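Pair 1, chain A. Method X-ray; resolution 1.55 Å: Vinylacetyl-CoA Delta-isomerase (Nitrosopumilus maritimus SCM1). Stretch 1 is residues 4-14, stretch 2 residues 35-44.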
# COMPACT_ATOMS: atom_id res chain seq x y z
N SER A 4 13.79 43.27 6.73
CA SER A 4 13.44 42.31 7.76
C SER A 4 11.99 41.85 7.60
O SER A 4 11.21 42.49 6.89
CB SER A 4 13.66 42.95 9.07
OG SER A 4 12.72 44.01 9.28
N GLY A 5 11.62 40.80 8.33
CA GLY A 5 10.23 40.42 8.47
C GLY A 5 9.36 41.54 9.04
O GLY A 5 8.24 41.76 8.59
N ASP A 6 9.89 42.33 9.98
CA ASP A 6 9.16 43.46 10.51
C ASP A 6 8.91 44.51 9.43
O ASP A 6 7.84 45.10 9.39
CB ASP A 6 9.84 44.03 11.72
CG ASP A 6 9.79 43.13 12.95
OD1 ASP A 6 9.06 42.11 12.93
OD2 ASP A 6 10.49 43.47 13.91
N ASP A 7 9.91 44.78 8.59
CA ASP A 7 9.74 45.72 7.50
C ASP A 7 8.63 45.23 6.55
O ASP A 7 7.81 46.00 6.06
CB ASP A 7 11.02 45.85 6.69
CG ASP A 7 12.21 46.55 7.34
OD1 ASP A 7 12.02 47.27 8.33
OD2 ASP A 7 13.32 46.32 6.86
N TYR A 8 8.62 43.92 6.30
CA TYR A 8 7.62 43.31 5.43
C TYR A 8 6.22 43.50 6.00
O TYR A 8 5.30 43.95 5.31
CB TYR A 8 7.94 41.85 5.20
CG TYR A 8 6.74 41.08 4.68
CD1 TYR A 8 6.25 41.27 3.37
CD2 TYR A 8 6.06 40.20 5.49
CE1 TYR A 8 5.13 40.61 2.91
CE2 TYR A 8 4.99 39.48 5.02
CZ TYR A 8 4.50 39.70 3.74
OH TYR A 8 3.42 38.97 3.35
N ILE A 9 6.06 43.23 7.29
CA ILE A 9 4.76 43.40 7.92
C ILE A 9 4.28 44.85 7.80
O ILE A 9 3.14 45.11 7.43
CB ILE A 9 4.80 42.88 9.36
CG1 ILE A 9 5.01 41.38 9.33
CG2 ILE A 9 3.56 43.28 10.17
CD1 ILE A 9 5.30 40.78 10.69
N GLU A 10 5.18 45.82 8.00
CA GLU A 10 4.82 47.21 7.86
C GLU A 10 4.41 47.56 6.43
O GLU A 10 3.48 48.34 6.26
CB GLU A 10 6.02 48.04 8.29
CG GLU A 10 5.75 49.54 8.30
CD GLU A 10 4.59 50.00 9.17
OE1 GLU A 10 4.34 49.43 10.27
OE2 GLU A 10 3.92 50.96 8.71
N SER A 11 5.04 46.95 5.41
CA SER A 11 4.72 47.19 4.00
C SER A 11 3.29 46.74 3.64
O SER A 11 2.75 47.18 2.62
CB SER A 11 5.71 46.47 3.08
OG SER A 11 5.35 45.08 2.92
N LEU A 12 2.66 45.90 4.48
CA LEU A 12 1.31 45.37 4.23
C LEU A 12 0.22 46.25 4.83
O LEU A 12 -0.97 45.97 4.64
CB LEU A 12 1.15 43.97 4.80
CG LEU A 12 2.02 42.87 4.18
CD1 LEU A 12 1.72 41.54 4.84
CD2 LEU A 12 1.81 42.83 2.68
N ARG A 13 0.62 47.23 5.64
CA ARG A 13 -0.32 48.09 6.37
C ARG A 13 -0.79 49.24 5.49
O ARG A 13 -0.04 49.84 4.72
CB ARG A 13 0.28 48.68 7.64
CG ARG A 13 0.54 47.65 8.72
CD ARG A 13 0.99 48.31 9.99
NE ARG A 13 1.27 47.36 11.06
CZ ARG A 13 0.33 46.79 11.81
NH1 ARG A 13 -0.95 47.11 11.65
NH2 ARG A 13 0.68 45.94 12.75
N GLY A 14 -2.08 49.57 5.64
CA GLY A 14 -2.60 50.77 5.04
C GLY A 14 -2.87 50.66 3.55
O GLY A 14 -2.99 51.73 2.93
N ILE A 35 -5.74 36.03 9.74
CA ILE A 35 -4.84 36.30 8.62
C ILE A 35 -3.40 36.46 9.11
O ILE A 35 -2.45 36.09 8.41
CB ILE A 35 -5.33 37.52 7.84
CG1 ILE A 35 -6.80 37.35 7.38
CG2 ILE A 35 -4.39 37.85 6.67
CD1 ILE A 35 -7.35 38.54 6.62
N ARG A 36 -3.22 37.00 10.32
CA ARG A 36 -1.89 37.33 10.78
C ARG A 36 -0.96 36.11 10.76
O ARG A 36 0.20 36.23 10.42
CB ARG A 36 -1.89 38.02 12.14
CG ARG A 36 -0.50 38.35 12.68
CD ARG A 36 0.30 39.17 11.71
NE ARG A 36 1.50 39.67 12.38
CZ ARG A 36 1.61 40.81 13.04
NH1 ARG A 36 0.59 41.63 13.11
NH2 ARG A 36 2.72 41.10 13.66
N PRO A 37 -1.37 34.88 11.11
CA PRO A 37 -0.42 33.76 11.09
C PRO A 37 0.21 33.54 9.71
O PRO A 37 1.37 33.18 9.60
CB PRO A 37 -1.27 32.56 11.55
CG PRO A 37 -2.32 33.23 12.43
CD PRO A 37 -2.68 34.49 11.68
N SER A 38 -0.58 33.73 8.63
CA SER A 38 -0.01 33.59 7.29
C SER A 38 1.03 34.68 6.99
O SER A 38 2.03 34.43 6.31
CB SER A 38 -1.09 33.56 6.25
OG SER A 38 -1.82 34.77 6.08
N ILE A 39 0.77 35.88 7.47
CA ILE A 39 1.73 36.98 7.36
C ILE A 39 3.03 36.63 8.06
O ILE A 39 4.12 36.93 7.58
CB ILE A 39 1.06 38.28 7.82
CG1 ILE A 39 0.02 38.69 6.75
CG2 ILE A 39 2.06 39.38 8.09
CD1 ILE A 39 -0.95 39.73 7.20
N ASN A 40 2.92 36.12 9.27
CA ASN A 40 4.07 35.72 10.06
C ASN A 40 4.93 34.72 9.30
O ASN A 40 6.16 34.75 9.41
CB ASN A 40 3.63 35.13 11.39
CG ASN A 40 3.06 36.14 12.35
OD1 ASN A 40 3.30 37.35 12.24
ND2 ASN A 40 2.34 35.67 13.34
N ALA A 41 4.29 33.77 8.62
CA ALA A 41 5.01 32.78 7.84
C ALA A 41 5.81 33.47 6.75
O ALA A 41 6.98 33.15 6.55
CB ALA A 41 4.06 31.74 7.30
N VAL A 42 5.18 34.38 5.99
CA VAL A 42 5.95 35.08 4.98
C VAL A 42 7.06 35.91 5.61
O VAL A 42 8.17 35.98 5.05
CB VAL A 42 5.05 35.94 4.08
CG1 VAL A 42 5.87 36.65 3.03
CG2 VAL A 42 3.96 35.09 3.44
N ALA A 43 6.81 36.54 6.77
CA ALA A 43 7.84 37.36 7.39
C ALA A 43 9.08 36.51 7.67
O ALA A 43 10.19 37.00 7.65
CB ALA A 43 7.33 37.98 8.65
N GLU A 44 8.89 35.24 8.04
CA GLU A 44 10.00 34.34 8.33
C GLU A 44 10.89 34.08 7.11
O GLU A 44 12.09 33.80 7.26
CB GLU A 44 9.52 33.04 8.99
CG GLU A 44 10.59 31.96 9.02
CD GLU A 44 11.83 32.18 9.88
OE1 GLU A 44 11.94 33.18 10.61
OE2 GLU A 44 12.75 31.30 9.75

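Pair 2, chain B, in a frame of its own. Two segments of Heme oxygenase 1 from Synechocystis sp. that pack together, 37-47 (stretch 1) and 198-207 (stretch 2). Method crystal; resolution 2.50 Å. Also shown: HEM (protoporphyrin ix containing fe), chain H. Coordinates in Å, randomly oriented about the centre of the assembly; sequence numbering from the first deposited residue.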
# COMPACT_ATOMS: atom_id res chain seq x y z
N ASN B 37 -7.15 -14.09 -9.47
CA ASN B 37 -5.80 -14.32 -9.97
C ASN B 37 -4.89 -13.12 -10.15
O ASN B 37 -3.71 -13.19 -9.81
CB ASN B 37 -5.85 -15.14 -11.26
CG ASN B 37 -6.45 -16.51 -11.03
OD1 ASN B 37 -6.01 -17.25 -10.14
ND2 ASN B 37 -7.46 -16.84 -11.81
N SER B 38 -5.41 -12.02 -10.69
CA SER B 38 -4.56 -10.86 -10.86
C SER B 38 -4.38 -10.16 -9.50
O SER B 38 -3.26 -9.82 -9.12
CB SER B 38 -5.15 -9.91 -11.91
OG SER B 38 -6.50 -9.59 -11.63
N TYR B 39 -5.47 -9.99 -8.75
CA TYR B 39 -5.42 -9.34 -7.44
C TYR B 39 -4.52 -10.10 -6.48
O TYR B 39 -3.98 -9.54 -5.53
CB TYR B 39 -6.84 -9.23 -6.87
CG TYR B 39 -6.92 -8.75 -5.43
CD1 TYR B 39 -6.80 -9.65 -4.37
CD2 TYR B 39 -7.10 -7.40 -5.14
CE1 TYR B 39 -6.85 -9.20 -3.04
CE2 TYR B 39 -7.15 -6.94 -3.82
CZ TYR B 39 -7.03 -7.84 -2.78
OH TYR B 39 -7.08 -7.39 -1.49
N ARG B 40 -4.37 -11.38 -6.73
CA ARG B 40 -3.55 -12.26 -5.90
C ARG B 40 -2.07 -11.88 -6.06
O ARG B 40 -1.27 -11.99 -5.13
CB ARG B 40 -3.80 -13.70 -6.36
CG ARG B 40 -3.23 -14.77 -5.47
CD ARG B 40 -3.78 -16.15 -5.82
NE ARG B 40 -3.31 -16.67 -7.10
CZ ARG B 40 -3.23 -17.97 -7.36
NH1 ARG B 40 -3.58 -18.85 -6.43
NH2 ARG B 40 -2.81 -18.41 -8.54
N LYS B 41 -1.72 -11.44 -7.27
CA LYS B 41 -0.35 -11.06 -7.56
C LYS B 41 -0.01 -9.71 -6.94
O LYS B 41 1.15 -9.45 -6.58
CB LYS B 41 -0.13 -11.04 -9.08
CG LYS B 41 -0.35 -12.41 -9.72
CD LYS B 41 0.22 -12.52 -11.14
CE LYS B 41 0.19 -13.98 -11.60
NZ LYS B 41 1.05 -14.28 -12.80
N LEU B 42 -1.02 -8.87 -6.79
CA LEU B 42 -0.84 -7.56 -6.18
C LEU B 42 -0.51 -7.79 -4.71
O LEU B 42 0.41 -7.18 -4.17
CB LEU B 42 -2.12 -6.74 -6.30
CG LEU B 42 -2.00 -5.30 -5.82
CD1 LEU B 42 -1.02 -4.57 -6.72
CD2 LEU B 42 -3.37 -4.62 -5.85
N VAL B 43 -1.26 -8.69 -4.09
CA VAL B 43 -1.05 -9.02 -2.68
C VAL B 43 0.36 -9.55 -2.48
O VAL B 43 1.01 -9.22 -1.49
CB VAL B 43 -2.07 -10.08 -2.22
CG1 VAL B 43 -1.75 -10.55 -0.79
CG2 VAL B 43 -3.48 -9.50 -2.29
N GLY B 44 0.83 -10.37 -3.41
CA GLY B 44 2.17 -10.91 -3.32
C GLY B 44 3.17 -9.76 -3.35
O GLY B 44 4.11 -9.72 -2.54
N ASN B 45 2.99 -8.81 -4.26
CA ASN B 45 3.91 -7.68 -4.31
C ASN B 45 3.90 -6.84 -3.02
O ASN B 45 4.95 -6.65 -2.39
CB ASN B 45 3.61 -6.80 -5.52
CG ASN B 45 4.19 -7.36 -6.81
OD1 ASN B 45 5.18 -8.10 -6.80
ND2 ASN B 45 3.60 -6.97 -7.92
N LEU B 46 2.74 -6.34 -2.62
CA LEU B 46 2.67 -5.54 -1.41
C LEU B 46 3.31 -6.30 -0.25
O LEU B 46 3.95 -5.71 0.61
CB LEU B 46 1.22 -5.19 -1.07
CG LEU B 46 0.57 -4.34 -2.16
CD1 LEU B 46 -0.84 -3.95 -1.74
CD2 LEU B 46 1.42 -3.11 -2.39
N TYR B 47 3.14 -7.61 -0.25
CA TYR B 47 3.72 -8.43 0.80
C TYR B 47 5.23 -8.15 0.92
O TYR B 47 5.74 -7.98 2.02
CB TYR B 47 3.49 -9.91 0.48
CG TYR B 47 4.29 -10.85 1.34
CD1 TYR B 47 4.01 -10.98 2.70
CD2 TYR B 47 5.36 -11.56 0.82
CE1 TYR B 47 4.79 -11.80 3.51
CE2 TYR B 47 6.14 -12.38 1.63
CZ TYR B 47 5.85 -12.50 2.96
OH TYR B 47 6.65 -13.30 3.76
N MET B 198 5.06 4.18 -8.25
CA MET B 198 5.48 2.79 -8.12
C MET B 198 4.31 1.83 -7.85
O MET B 198 4.34 0.67 -8.24
CB MET B 198 6.53 2.67 -7.02
CG MET B 198 7.81 3.35 -7.41
SD MET B 198 9.15 3.10 -6.26
CE MET B 198 8.89 4.49 -5.12
N ASN B 199 3.27 2.34 -7.19
CA ASN B 199 2.09 1.53 -6.93
C ASN B 199 1.36 1.41 -8.25
O ASN B 199 0.92 0.34 -8.64
CB ASN B 199 1.20 2.23 -5.89
CG ASN B 199 1.69 2.01 -4.49
OD1 ASN B 199 1.42 0.97 -3.90
ND2 ASN B 199 2.42 2.97 -3.95
N MET B 200 1.26 2.54 -8.94
CA MET B 200 0.58 2.58 -10.21
C MET B 200 1.22 1.65 -11.23
O MET B 200 0.52 1.07 -12.07
CB MET B 200 0.55 4.01 -10.73
CG MET B 200 -0.30 4.94 -9.89
SD MET B 200 -0.80 6.43 -10.77
CE MET B 200 0.48 7.60 -10.23
N LYS B 201 2.53 1.48 -11.17
CA LYS B 201 3.19 0.60 -12.13
C LYS B 201 2.84 -0.87 -11.84
O LYS B 201 2.73 -1.68 -12.77
CB LYS B 201 4.70 0.82 -12.13
CG LYS B 201 5.35 0.24 -13.37
CD LYS B 201 6.77 0.74 -13.61
CE LYS B 201 7.33 0.12 -14.89
NZ LYS B 201 8.57 0.81 -15.38
N MET B 202 2.66 -1.21 -10.57
CA MET B 202 2.28 -2.58 -10.23
C MET B 202 0.88 -2.88 -10.80
O MET B 202 0.63 -3.97 -11.31
CB MET B 202 2.29 -2.78 -8.71
CG MET B 202 3.68 -2.80 -8.11
SD MET B 202 3.75 -3.24 -6.34
CE MET B 202 2.84 -1.88 -5.60
N PHE B 203 -0.01 -1.89 -10.71
CA PHE B 203 -1.38 -2.04 -11.21
C PHE B 203 -1.39 -2.25 -12.72
O PHE B 203 -2.09 -3.12 -13.23
CB PHE B 203 -2.23 -0.81 -10.90
CG PHE B 203 -2.39 -0.51 -9.44
CD1 PHE B 203 -2.30 -1.52 -8.48
CD2 PHE B 203 -2.69 0.79 -9.02
CE1 PHE B 203 -2.52 -1.24 -7.13
CE2 PHE B 203 -2.91 1.09 -7.67
CZ PHE B 203 -2.82 0.08 -6.71
N ASN B 204 -0.63 -1.42 -13.43
CA ASN B 204 -0.55 -1.52 -14.88
C ASN B 204 -0.02 -2.90 -15.33
O ASN B 204 -0.42 -3.41 -16.38
CB ASN B 204 0.32 -0.40 -15.45
CG ASN B 204 -0.38 0.93 -15.44
OD1 ASN B 204 -1.55 1.03 -15.84
ND2 ASN B 204 0.32 1.98 -15.01
N GLU B 205 0.86 -3.49 -14.53
CA GLU B 205 1.42 -4.81 -14.83
C GLU B 205 0.31 -5.86 -14.86
O GLU B 205 0.46 -6.92 -15.47
CB GLU B 205 2.43 -5.24 -13.76
CG GLU B 205 3.85 -4.83 -14.01
CD GLU B 205 4.76 -5.32 -12.89
OE1 GLU B 205 6.00 -5.26 -13.06
OE2 GLU B 205 4.24 -5.75 -11.84
N LEU B 206 -0.79 -5.57 -14.19
CA LEU B 206 -1.87 -6.53 -14.14
C LEU B 206 -2.95 -6.31 -15.17
O LEU B 206 -3.86 -7.11 -15.27
CB LEU B 206 -2.48 -6.55 -12.75
CG LEU B 206 -1.83 -7.44 -11.69
CD1 LEU B 206 -0.40 -7.81 -12.08
CD2 LEU B 206 -1.87 -6.73 -10.36
N GLU B 207 -2.84 -5.25 -15.97
CA GLU B 207 -3.86 -4.98 -16.97
C GLU B 207 -4.10 -6.17 -17.88
O GLU B 207 -5.24 -6.60 -18.05
CB GLU B 207 -3.52 -3.75 -17.81
CG GLU B 207 -4.66 -3.30 -18.70
CD GLU B 207 -4.45 -1.91 -19.27
OE1 GLU B 207 -4.37 -0.94 -18.48
OE2 GLU B 207 -4.38 -1.77 -20.52
CHA HEM H . -6.65 8.94 1.01
CHB HEM H . -2.85 6.46 -0.68
CHC HEM H . -5.75 4.73 -4.17
CHD HEM H . -9.55 5.96 -1.51
C1A HEM H . -5.31 8.54 0.80
C2A HEM H . -4.14 9.07 1.48
C3A HEM H . -3.06 8.40 0.97
C4A HEM H . -3.60 7.42 0.02
CMA HEM H . -1.60 8.58 1.29
CAA HEM H . -4.14 10.11 2.59
CBA HEM H . -4.35 11.57 2.14
CGA HEM H . -4.33 12.52 3.19
O1A HEM H . -3.23 13.19 3.32
O2A HEM H . -5.28 12.72 3.96
C1B HEM H . -3.30 5.79 -1.82
C2B HEM H . -2.44 5.05 -2.75
C3B HEM H . -3.26 4.52 -3.70
C4B HEM H . -4.60 4.99 -3.39
CMB HEM H . -0.94 4.93 -2.60
CAB HEM H . -2.92 3.56 -4.83
CBB HEM H . -1.97 4.16 -5.90
C1C HEM H . -7.04 4.83 -3.72
C2C HEM H . -8.21 4.22 -4.34
C3C HEM H . -9.27 4.77 -3.72
C4C HEM H . -8.78 5.45 -2.55
CMC HEM H . -8.16 3.19 -5.45
CAC HEM H . -10.73 4.72 -4.17
CBC HEM H . -11.46 3.48 -3.56
C1D HEM H . -9.10 6.89 -0.54
C2D HEM H . -9.98 7.58 0.40
C3D HEM H . -9.17 8.38 1.13
C4D HEM H . -7.79 8.22 0.60
CMD HEM H . -11.46 7.38 0.43
CAD HEM H . -9.49 9.30 2.28
CBD HEM H . -9.70 10.81 1.81
CGD HEM H . -9.73 11.73 2.89
O1D HEM H . -8.88 11.62 3.86
O2D HEM H . -10.57 12.67 2.91
NA HEM H . -4.96 7.56 -0.09
NB HEM H . -4.62 5.73 -2.22
NC HEM H . -7.41 5.56 -2.57
ND HEM H . -7.77 7.27 -0.36
FE HEM H . -6.19 6.55 -1.31
O HOH W 1 -6.15 5.21 -0.11

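In both pairs two helices run in roughly opposite directions, with an angle of 135° between their N-to-C directions in pair 1 and 149° in pair 2. Fourteen central residues superpose with an RMSD of 0.7 Å, yet the axes approach to 8.7 Å in pair 1 and 10.2 Å in pair 2. The buried surface is nearly equal, 399 and 393 Å², and no hydrogen bond crosses either interface, so each contact rests on van der Waals packing, which in pair 1 includes backbone against backbone.

The spacing is easiest to read where G5(A) matches S38(B) and A43(A) matches L206(B). In pair 1 the small residues let the backbones nearly touch: the CA atoms of G5(A) and A43(A) are 4.0 Å apart, and G5(A) CA lies 3.5 Å from A43(A) O. An ideal CB on G5(A) would fall 2.8 Å from A43(A) O, a clash, so this approach depends on the bare glycine. In pair 2 the corresponding CA atoms of S38(B) and L206(B) stand 6.1 Å apart, and a large side chain occupies the space between them. L206(B) CD2 reaches to 3.6 Å from S38(B) O, and L206(B) gives up 89 Å² to the other stretch, more than any other residue in either pair. One contact is closed by backbone proximity, the other by filling.

The side chains overlay most closely at I9(A) = L42(B), with centres 0.5 Å apart and CA atoms 0.3 Å apart; each has 67 Å² covered. I9(A) is a knob among R36(A), I39(A), N40(A) and A43(A), its CG1 3.8 Å from I39(A) CG2 and its CD1 4.0 Å from A43(A) CB. L42(B) meets residues at three of the same four positions: its CD1 lies 4.3 Å from M202(B) CB and 3.7 Å from F203(B) CE1, at the edge of that ring, and its CB is 4.1 Å from L206(B) CD2. Where pair 2 has F203(B), pair 1 has N40(A), whose OD1 accepts a hydrogen bond from R36(A) NE at 2.9 Å. F203(B) also touches the heme, its CE2 3.7 Å from HEM CBB.

I39(A) and M202(B) match as well, and both serve the L12(A) = N45(B) position. L12(A) CD1 packs 3.8 Å from I39(A) CG1, whereas N45(B) CB rests 3.7 Å from M202(B) SD; the polar end of N45(B) is hydrogen-bonded elsewhere in the structure. The longer methionine also extends its CE to 3.7 Å from L46(B) CD2.

Side-chain use also diverges at Y8(A) = K41(B). Y8(A) has 66 Å² covered by the other stretch, with CD2 3.9 Å from A43(A) CA and OH 3.4 Å from V42(A) CG1. K41(B) starts toward its partner but its end leads away, leaving CB 4.4 Å from L206(B) CD1. Pair 1 combines a close glycine-alanine approach with a tyrosine that packs on the second helix; pair 2 combines a wider spacing, filled by leucine, with a lysine whose end leads away.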